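PDB 3SZV: pyroglutatmate porin OpdO from Pseudomonas aeruginosa, which probably forms a porin channel through the bacterial outer membrane for the uptake of small carboxylates such as pyroglutamate. Local coordinates for residues S26-N31 with L55-S60; L145-L150 with L166-L171. All coordinates share one frame; numbering follows the deposited sequence.

The two contacts illustrate how an outer-membrane barrel is assembled mainly from neighbours in sequence. From the N terminus, strand 24-38 runs out and strand 49-59 returns beside it; contact 1 closes this hairpin, with 23 residues between its segments. Contact 2 comes later in series and closes a shorter loop of 15 residues, joining strand 145-147 and the start of hairpin strand 149-156 to the end of strand 159-170, so the two neither nest nor cross. Their centres lie about 19 Å apart and they do not touch, but both lean on shared residues: Leu76 meets Leu55 from contact 1 and Leu145 and Lys170 from contact 2, while Pro143 meets Leu55 and accepts a hydrogen bond from Lys170.

Contact 1: S26-N31 with L55-S60; sequences SLELRN and LLRLES
The pairing of Ser26, Leu27 and Glu28 with Arg57, Leu56 and Leu55 is an antiparallel strand contact in the first hairpin of the barrel. Ser26-Arg57 and Glu28-Leu55 are hydrogen-bonded pairs flanking the non-hydrogen-bonded Leu27-Leu56 pair; Glu28 N reaches Leu55 O at 2.8 Å. Ser26, Glu28, Leu55 and Arg57 share one face, largely polar. Glu28 CG is anti to the backbone N (chi1 179°) and the chain runs on extended; OE1 meets Arg57 NH1 at 3.0 Å through its anti lone pair, carboxylate and guanidinium nearly coplanar (26°). Arg30 NE meets Glu28 OE2 from above the carboxylate plane at 2.6 Å; Ser395 OG hydrogen-bonds OE2, and Arg30 continues to Asp138. Arg30 NH2 and Arg57 NH2 are 3.9 Å apart, and the carboxylate charge probably eases their repulsion. Leu55 CD2 lies over the rim of one Arg30 guanidinium face, 3.9 Å from Arg30 NH2. A water bridges Leu55 O, Arg57 NH1 and Ser26 OG. On the opposite face Leu27 CD1 approaches Leu56 CB at 4.5 Å, and a detergent molecule touches Leu56. A charged face backed by a leucine face is the pattern of a membrane beta-barrel hairpin, polar inside and apolar toward lipid.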
ATOM      1  N   SER A  26     -15.452 -13.312   4.946  1.00 19.64           N
ATOM      2  CA  SER A  26     -16.069 -12.018   5.161  1.00 20.67           C
ATOM      3  C   SER A  26     -16.580 -11.441   3.851  1.00 19.11           C
ATOM      4  O   SER A  26     -16.122 -11.805   2.762  1.00 19.08           O
ATOM      5  CB  SER A  26     -15.068 -11.047   5.792  1.00 21.66           C
ATOM      6  OG  SER A  26     -13.999 -10.777   4.899  1.00 23.45           O
ATOM      7  N   LEU A  27     -17.534 -10.529   3.957  1.00 19.97           N
ATOM      8  CA  LEU A  27     -18.025  -9.815   2.790  1.00 17.77           C
ATOM      9  C   LEU A  27     -17.925  -8.328   3.051  1.00 19.20           C
ATOM     10  O   LEU A  27     -18.401  -7.839   4.080  1.00 22.73           O
ATOM     11  CB  LEU A  27     -19.477 -10.188   2.504  1.00 21.78           C
ATOM     12  CG  LEU A  27     -20.148  -9.387   1.388  1.00 22.01           C
ATOM     13  CD1 LEU A  27     -19.448  -9.630   0.067  1.00 24.55           C
ATOM     14  CD2 LEU A  27     -21.625  -9.755   1.295  1.00 31.69           C
ATOM     15  N   GLU A  28     -17.293  -7.615   2.130  1.00 16.69           N
ATOM     16  CA  GLU A  28     -17.215  -6.165   2.238  1.00 19.90           C
ATOM     17  C   GLU A  28     -17.993  -5.497   1.109  1.00 18.67           C
ATOM     18  O   GLU A  28     -17.907  -5.908  -0.051  1.00 20.05           O
ATOM     19  CB  GLU A  28     -15.761  -5.669   2.241  1.00 19.24           C
ATOM     20  CG  GLU A  28     -15.675  -4.149   2.336  1.00 21.60           C
ATOM     21  CD  GLU A  28     -14.258  -3.628   2.236  1.00 30.79           C
ATOM     22  OE1 GLU A  28     -13.321  -4.445   2.109  1.00 33.85           O
ATOM     23  OE2 GLU A  28     -14.085  -2.394   2.281  1.00 30.72           O
ATOM     24  N   LEU A  29     -18.768  -4.473   1.462  1.00 20.65           N
ATOM     25  CA  LEU A  29     -19.466  -3.660   0.475  1.00 20.33           C
ATOM     26  C   LEU A  29     -18.791  -2.304   0.440  1.00 19.65           C
ATOM     27  O   LEU A  29     -18.496  -1.732   1.486  1.00 21.57           O
ATOM     28  CB  LEU A  29     -20.929  -3.472   0.871  1.00 20.58           C
ATOM     29  CG  LEU A  29     -21.948  -4.555   0.490  1.00 36.61           C
ATOM     30  CD1 LEU A  29     -21.401  -5.961   0.672  1.00 39.66           C
ATOM     31  CD2 LEU A  29     -23.240  -4.365   1.281  1.00 30.54           C
ATOM     32  N   ARG A  30     -18.541  -1.788  -0.758  1.00 17.46           N
ATOM     33  CA  ARG A  30     -17.940  -0.470  -0.905  1.00 18.35           C
ATOM     34  C   ARG A  30     -18.693   0.328  -1.929  1.00 18.28           C
ATOM     35  O   ARG A  30     -18.947  -0.142  -3.035  1.00 21.00           O
ATOM     36  CB  ARG A  30     -16.504  -0.589  -1.385  1.00 20.03           C
ATOM     37  CG  ARG A  30     -15.565  -1.106  -0.371  1.00 26.39           C
ATOM     38  CD  ARG A  30     -14.169  -0.924  -0.901  1.00 30.38           C
ATOM     39  NE  ARG A  30     -13.220  -1.677  -0.112  1.00 29.64           N
ATOM     40  CZ  ARG A  30     -11.942  -1.820  -0.436  1.00 22.82           C
ATOM     41  NH1 ARG A  30     -11.468  -1.248  -1.538  1.00 28.91           N
ATOM     42  NH2 ARG A  30     -11.147  -2.521   0.353  1.00 25.94           N
ATOM     43  N   ASN A  31     -19.040   1.553  -1.565  1.00 19.58           N
ATOM     44  CA  ASN A  31     -19.670   2.458  -2.492  1.00 18.55           C
ATOM     45  C   ASN A  31     -18.728   3.649  -2.602  1.00 22.02           C
ATOM     46  O   ASN A  31     -18.409   4.298  -1.602  1.00 23.72           O
ATOM     47  CB  ASN A  31     -21.046   2.871  -1.978  1.00 21.14           C
ATOM     48  CG  ASN A  31     -21.808   3.703  -2.984  1.00 25.61           C
ATOM     49  OD1 ASN A  31     -21.712   4.928  -2.985  1.00 28.82           O
ATOM     50  ND2 ASN A  31     -22.556   3.042  -3.859  1.00 24.52           N
ATOM     51  N   LEU A  55     -16.595  -7.408  -2.096  1.00 17.79           N
ATOM     52  CA  LEU A  55     -15.354  -8.135  -1.887  1.00 17.70           C
ATOM     53  C   LEU A  55     -15.624  -9.310  -0.961  1.00 18.05           C
ATOM     54  O   LEU A  55     -15.941  -9.120   0.213  1.00 20.59           O
ATOM     55  CB  LEU A  55     -14.298  -7.223  -1.275  1.00 19.19           C
ATOM     56  CG  LEU A  55     -13.966  -5.954  -2.071  1.00 22.11           C
ATOM     57  CD1 LEU A  55     -14.919  -4.793  -1.768  1.00 22.63           C
ATOM     58  CD2 LEU A  55     -12.537  -5.551  -1.754  1.00 25.75           C
ATOM     59  N   LEU A  56     -15.511 -10.521  -1.495  1.00 17.74           N
ATOM     60  CA  LEU A  56     -15.707 -11.731  -0.705  1.00 18.17           C
ATOM     61  C   LEU A  56     -14.338 -12.337  -0.427  1.00 22.35           C
ATOM     62  O   LEU A  56     -13.596 -12.652  -1.354  1.00 23.27           O
ATOM     63  CB  LEU A  56     -16.569 -12.722  -1.481  1.00 19.86           C
ATOM     64  CG  LEU A  56     -16.833 -14.053  -0.783  1.00 24.98           C
ATOM     65  CD1 LEU A  56     -17.787 -13.863   0.393  1.00 27.88           C
ATOM     66  CD2 LEU A  56     -17.408 -15.061  -1.770  1.00 37.25           C
ATOM     67  N   ARG A  57     -13.998 -12.477   0.849  1.00 20.26           N
ATOM     68  CA  ARG A  57     -12.706 -13.023   1.253  1.00 21.49           C
ATOM     69  C   ARG A  57     -12.894 -14.351   1.981  1.00 23.48           C
ATOM     70  O   ARG A  57     -13.641 -14.424   2.952  1.00 25.05           O
ATOM     71  CB  ARG A  57     -11.978 -12.033   2.166  1.00 23.16           C
ATOM     72  CG  ARG A  57     -11.570 -10.720   1.489  1.00 28.70           C
ATOM     73  CD  ARG A  57     -11.010  -9.723   2.509  1.00 34.40           C
ATOM     74  NE  ARG A  57     -10.506  -8.488   1.898  1.00 40.45           N
ATOM     75  CZ  ARG A  57     -11.183  -7.343   1.819  1.00 50.66           C
ATOM     76  NH1 ARG A  57     -12.416  -7.249   2.309  1.00 28.96           N
ATOM     77  NH2 ARG A  57     -10.621  -6.285   1.250  1.00 49.06           N
ATOM     78  N   LEU A  58     -12.239 -15.404   1.499  1.00 19.81           N
ATOM     79  CA  LEU A  58     -12.235 -16.676   2.206  1.00 19.50           C
ATOM     80  C   LEU A  58     -10.800 -17.043   2.547  1.00 20.46           C
ATOM     81  O   LEU A  58      -9.916 -16.976   1.693  1.00 21.36           O
ATOM     82  CB  LEU A  58     -12.865 -17.792   1.380  1.00 24.33           C
ATOM     83  CG  LEU A  58     -12.746 -19.164   2.057  1.00 32.79           C
ATOM     84  CD1 LEU A  58     -14.107 -19.836   2.223  1.00 46.70           C
ATOM     85  CD2 LEU A  58     -11.773 -20.072   1.311  1.00 53.57           C
ATOM     86  N   GLU A  59     -10.566 -17.403   3.805  1.00 21.04           N
ATOM     87  CA  GLU A  59      -9.264 -17.890   4.232  1.00 22.00           C
ATOM     88  C   GLU A  59      -9.429 -19.262   4.864  1.00 22.18           C
ATOM     89  O   GLU A  59     -10.070 -19.392   5.910  1.00 23.16           O
ATOM     90  CB  GLU A  59      -8.629 -16.943   5.249  1.00 23.48           C
ATOM     91  CG  GLU A  59      -8.008 -15.705   4.641  1.00 32.67           C
ATOM     92  CD  GLU A  59      -7.030 -15.029   5.587  1.00 49.50           C
ATOM     93  OE1 GLU A  59      -7.153 -15.220   6.818  1.00 40.25           O
ATOM     94  OE2 GLU A  59      -6.130 -14.317   5.096  1.00 59.60           O
ATOM     95  N   SER A  60      -8.865 -20.294   4.243  1.00 20.05           N
ATOM     96  CA  SER A  60      -9.024 -21.641   4.782  1.00 18.71           C
ATOM     97  C   SER A  60      -8.159 -21.831   6.008  1.00 20.86           C
ATOM     98  O   SER A  60      -7.255 -21.032   6.291  1.00 21.36           O
ATOM     99  CB  SER A  60      -8.657 -22.719   3.753  1.00 21.75           C
ATOM    100  OG  SER A  60      -7.243 -22.875   3.658  1.00 20.20           O
TER
HETATM  101  O   HOH W   1     -14.273  -9.149   2.575  1.00 24.69           O

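Contact 2: L145-L150 with L166-L171; sequences LFRGAL and LDRNKL
Arg147 stacks its guanidinium, offset, on that of Arg168, the centres 4.2 Å apart and the planes 25° from parallel. The two side chains run side by side, and Arg147 NH2 lies over the rim of the Arg168 guanidinium, 3.5 Å from Arg168 NH2, a like-charged approach that Asp167 probably makes tolerable. Arg147 grips this aspartate side-on: Arg147 NE reaches Asp167 OD1 at 2.9 Å on the syn lone pair, and Arg147 NH2 reaches Asp167 OD2, also at 2.9 Å, somewhat out of the carboxylate plane. Asp167 CG lies between its backbone N and carbonyl carbon (chi1 69°), which puts CG at the edge of the Arg147 guanidinium. Arg168, bent at chi2 (-78°), donates from NH1 to Asp167 O from above the carbonyl plane, tying its guanidinium down beside Arg147. Asp167 and Arg168 both face Arg147, a classic beta bulge: Arg147 N bonds to Arg168 O, but Arg147 O takes Asp167 N-H. The register therefore shifts by one where the chain turns a corner; Gly148, lacking a side chain, brings its CA to 4.1 Å from Leu166 CA before strand 149-156 continues the pairing with strand 159-170 as a hairpin. On the other face, Leu166 CD1 rests over the Phe146 ring in a CH-pi contact. Asn169 runs alongside that ring, its ND2 bonded to Glu144. Back on the face of Arg147 and Arg168, where Lys170 ends strand 159-170, Leu145 CG packs on Lys170 CE at 3.7 Å; Lys170 NZ is held by Leu171 O, Pro143 O, Ser174 O and Tyr106 OH.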
ATOM      1  N   LEU A 145      -4.111  -6.516  -7.337  1.00 14.06           N
ATOM      2  CA  LEU A 145      -3.574  -7.835  -6.997  1.00 14.12           C
ATOM      3  C   LEU A 145      -2.322  -8.074  -7.820  1.00 15.17           C
ATOM      4  O   LEU A 145      -2.191  -7.562  -8.941  1.00 16.76           O
ATOM      5  CB  LEU A 145      -4.580  -8.954  -7.304  1.00 16.02           C
ATOM      6  CG  LEU A 145      -5.898  -8.911  -6.547  1.00 13.82           C
ATOM      7  CD1 LEU A 145      -6.842  -9.974  -7.083  1.00 17.43           C
ATOM      8  CD2 LEU A 145      -5.651  -9.097  -5.064  1.00 16.41           C
ATOM      9  N   PHE A 146      -1.387  -8.830  -7.262  1.00 13.41           N
ATOM     10  CA  PHE A 146      -0.277  -9.351  -8.045  1.00 13.27           C
ATOM     11  C   PHE A 146      -0.450 -10.848  -8.204  1.00 15.20           C
ATOM     12  O   PHE A 146      -1.073 -11.507  -7.363  1.00 16.97           O
ATOM     13  CB  PHE A 146       1.062  -9.076  -7.352  1.00 13.36           C
ATOM     14  CG  PHE A 146       1.321  -7.629  -7.089  1.00 12.84           C
ATOM     15  CD1 PHE A 146       1.480  -7.159  -5.790  1.00 15.07           C
ATOM     16  CD2 PHE A 146       1.425  -6.736  -8.145  1.00 15.55           C
ATOM     17  CE1 PHE A 146       1.736  -5.810  -5.544  1.00 15.87           C
ATOM     18  CE2 PHE A 146       1.688  -5.370  -7.905  1.00 16.34           C
ATOM     19  CZ  PHE A 146       1.829  -4.925  -6.595  1.00 15.35           C
ATOM     20  N   ARG A 147       0.082 -11.387  -9.290  1.00 12.96           N
ATOM     21  CA  ARG A 147       0.184 -12.830  -9.447  1.00 14.77           C
ATOM     22  C   ARG A 147       1.612 -13.230  -9.119  1.00 14.07           C
ATOM     23  O   ARG A 147       2.563 -12.655  -9.653  1.00 14.66           O
ATOM     24  CB  ARG A 147      -0.162 -13.258 -10.876  1.00 14.77           C
ATOM     25  CG  ARG A 147      -0.354 -14.773 -11.002  1.00 15.25           C
ATOM     26  CD  ARG A 147      -0.716 -15.192 -12.413  1.00 17.03           C
ATOM     27  NE  ARG A 147       0.485 -15.384 -13.230  1.00 17.21           N
ATOM     28  CZ  ARG A 147       0.505 -16.113 -14.341  1.00 18.97           C
ATOM     29  NH1 ARG A 147      -0.609 -16.705 -14.771  1.00 23.04           N
ATOM     30  NH2 ARG A 147       1.641 -16.259 -15.009  1.00 22.67           N
ATOM     31  N   GLY A 148       1.779 -14.205  -8.239  1.00 14.96           N
ATOM     32  CA  GLY A 148       3.124 -14.660  -7.944  1.00 16.76           C
ATOM     33  C   GLY A 148       3.221 -15.535  -6.718  1.00 14.39           C
ATOM     34  O   GLY A 148       2.233 -16.129  -6.280  1.00 16.13           O
ATOM     35  N   ALA A 149       4.427 -15.607  -6.168  1.00 13.79           N
ATOM     36  CA  ALA A 149       4.686 -16.374  -4.965  1.00 15.06           C
ATOM     37  C   ALA A 149       5.326 -15.459  -3.937  1.00 15.42           C
ATOM     38  O   ALA A 149       6.216 -14.658  -4.269  1.00 16.35           O
ATOM     39  CB  ALA A 149       5.593 -17.562  -5.274  1.00 17.65           C
ATOM     40  N   LEU A 150       4.872 -15.567  -2.693  1.00 15.06           N
ATOM     41  CA  LEU A 150       5.342 -14.730  -1.591  1.00 14.23           C
ATOM     42  C   LEU A 150       5.669 -15.617  -0.406  1.00 14.17           C
ATOM     43  O   LEU A 150       4.839 -16.409   0.043  1.00 14.75           O
ATOM     44  CB  LEU A 150       4.272 -13.701  -1.198  1.00 15.18           C
ATOM     45  CG  LEU A 150       4.520 -12.905   0.084  1.00 14.60           C
ATOM     46  CD1 LEU A 150       5.699 -11.953  -0.086  1.00 17.14           C
ATOM     47  CD2 LEU A 150       3.260 -12.129   0.492  1.00 16.84           C
ATOM     48  N   LEU A 166       6.980 -12.122  -8.607  1.00 15.25           N
ATOM     49  CA  LEU A 166       5.697 -11.700  -9.159  1.00 13.80           C
ATOM     50  C   LEU A 166       5.809 -11.665 -10.664  1.00 14.65           C
ATOM     51  O   LEU A 166       6.855 -11.267 -11.199  1.00 15.33           O
ATOM     52  CB  LEU A 166       5.324 -10.299  -8.677  1.00 14.45           C
ATOM     53  CG  LEU A 166       5.465  -9.996  -7.185  1.00 13.50           C
ATOM     54  CD1 LEU A 166       5.113  -8.539  -6.883  1.00 15.05           C
ATOM     55  CD2 LEU A 166       4.622 -10.964  -6.344  1.00 15.35           C
ATOM     56  N   ASP A 167       4.757 -12.061 -11.367  1.00 14.87           N
ATOM     57  CA  ASP A 167       4.818 -11.963 -12.814  1.00 16.50           C
ATOM     58  C   ASP A 167       3.656 -11.241 -13.483  1.00 17.05           C
ATOM     59  O   ASP A 167       3.647 -11.099 -14.700  1.00 18.74           O
ATOM     60  CB  ASP A 167       5.122 -13.311 -13.478  1.00 17.37           C
ATOM     61  CG  ASP A 167       3.990 -14.298 -13.366  1.00 18.15           C
ATOM     62  OD1 ASP A 167       2.921 -13.943 -12.821  1.00 17.55           O
ATOM     63  OD2 ASP A 167       4.177 -15.435 -13.868  1.00 20.79           O
ATOM     64  N   ARG A 168       2.693 -10.780 -12.691  1.00 15.08           N
ATOM     65  CA  ARG A 168       1.574 -10.003 -13.234  1.00 17.10           C
ATOM     66  C   ARG A 168       1.084  -8.976 -12.239  1.00 15.58           C
ATOM     67  O   ARG A 168       1.212  -9.165 -11.024  1.00 14.22           O
ATOM     68  CB  ARG A 168       0.371 -10.890 -13.575  1.00 17.50           C
ATOM     69  CG  ARG A 168       0.650 -12.056 -14.514  1.00 19.43           C
ATOM     70  CD  ARG A 168       0.745 -11.618 -15.958  1.00 24.44           C
ATOM     71  NE  ARG A 168       0.774 -12.780 -16.842  1.00 29.23           N
ATOM     72  CZ  ARG A 168       1.885 -13.401 -17.226  1.00 33.49           C
ATOM     73  NH1 ARG A 168       3.070 -12.969 -16.814  1.00 28.37           N
ATOM     74  NH2 ARG A 168       1.810 -14.456 -18.031  1.00 34.89           N
ATOM     75  N   ASN A 169       0.458  -7.931 -12.784  1.00 17.00           N
ATOM     76  CA  ASN A 169      -0.186  -6.857 -12.039  1.00 14.43           C
ATOM     77  C   ASN A 169      -1.639  -6.793 -12.496  1.00 15.95           C
ATOM     78  O   ASN A 169      -1.903  -6.653 -13.689  1.00 18.73           O
ATOM     79  CB  ASN A 169       0.528  -5.551 -12.414  1.00 15.08           C
ATOM     80  CG  ASN A 169       0.202  -4.368 -11.502  1.00 18.45           C
ATOM     81  OD1 ASN A 169       0.805  -3.290 -11.663  1.00 21.22           O
ATOM     82  ND2 ASN A 169      -0.711  -4.539 -10.565  1.00 14.83           N
ATOM     83  N   LYS A 170      -2.583  -6.921 -11.566  1.00 16.23           N
ATOM     84  CA  LYS A 170      -3.972  -6.599 -11.881  1.00 15.77           C
ATOM     85  C   LYS A 170      -4.276  -5.242 -11.277  1.00 18.30           C
ATOM     86  O   LYS A 170      -4.403  -5.114 -10.060  1.00 16.78           O
ATOM     87  CB  LYS A 170      -4.952  -7.636 -11.324  1.00 18.89           C
ATOM     88  CG  LYS A 170      -6.415  -7.325 -11.720  1.00 19.62           C
ATOM     89  CD  LYS A 170      -7.435  -7.886 -10.732  1.00 21.63           C
ATOM     90  CE  LYS A 170      -7.414  -7.144  -9.397  1.00 19.80           C
ATOM     91  NZ  LYS A 170      -7.925  -5.743  -9.504  1.00 22.06           N
ATOM     92  N   LEU A 171      -4.354  -4.219 -12.120  1.00 20.13           N
ATOM     93  CA  LEU A 171      -4.619  -2.882 -11.616  1.00 21.19           C
ATOM     94  C   LEU A 171      -5.925  -2.860 -10.834  1.00 21.48           C
ATOM     95  O   LEU A 171      -6.844  -3.650 -11.096  1.00 22.67           O
ATOM     96  CB  LEU A 171      -4.679  -1.875 -12.760  1.00 20.47           C
ATOM     97  CG  LEU A 171      -3.418  -1.782 -13.620  1.00 21.43           C
ATOM     98  CD1 LEU A 171      -3.640  -0.791 -14.763  1.00 25.33           C
ATOM     99  CD2 LEU A 171      -2.198  -1.379 -12.800  1.00 22.11           C
TER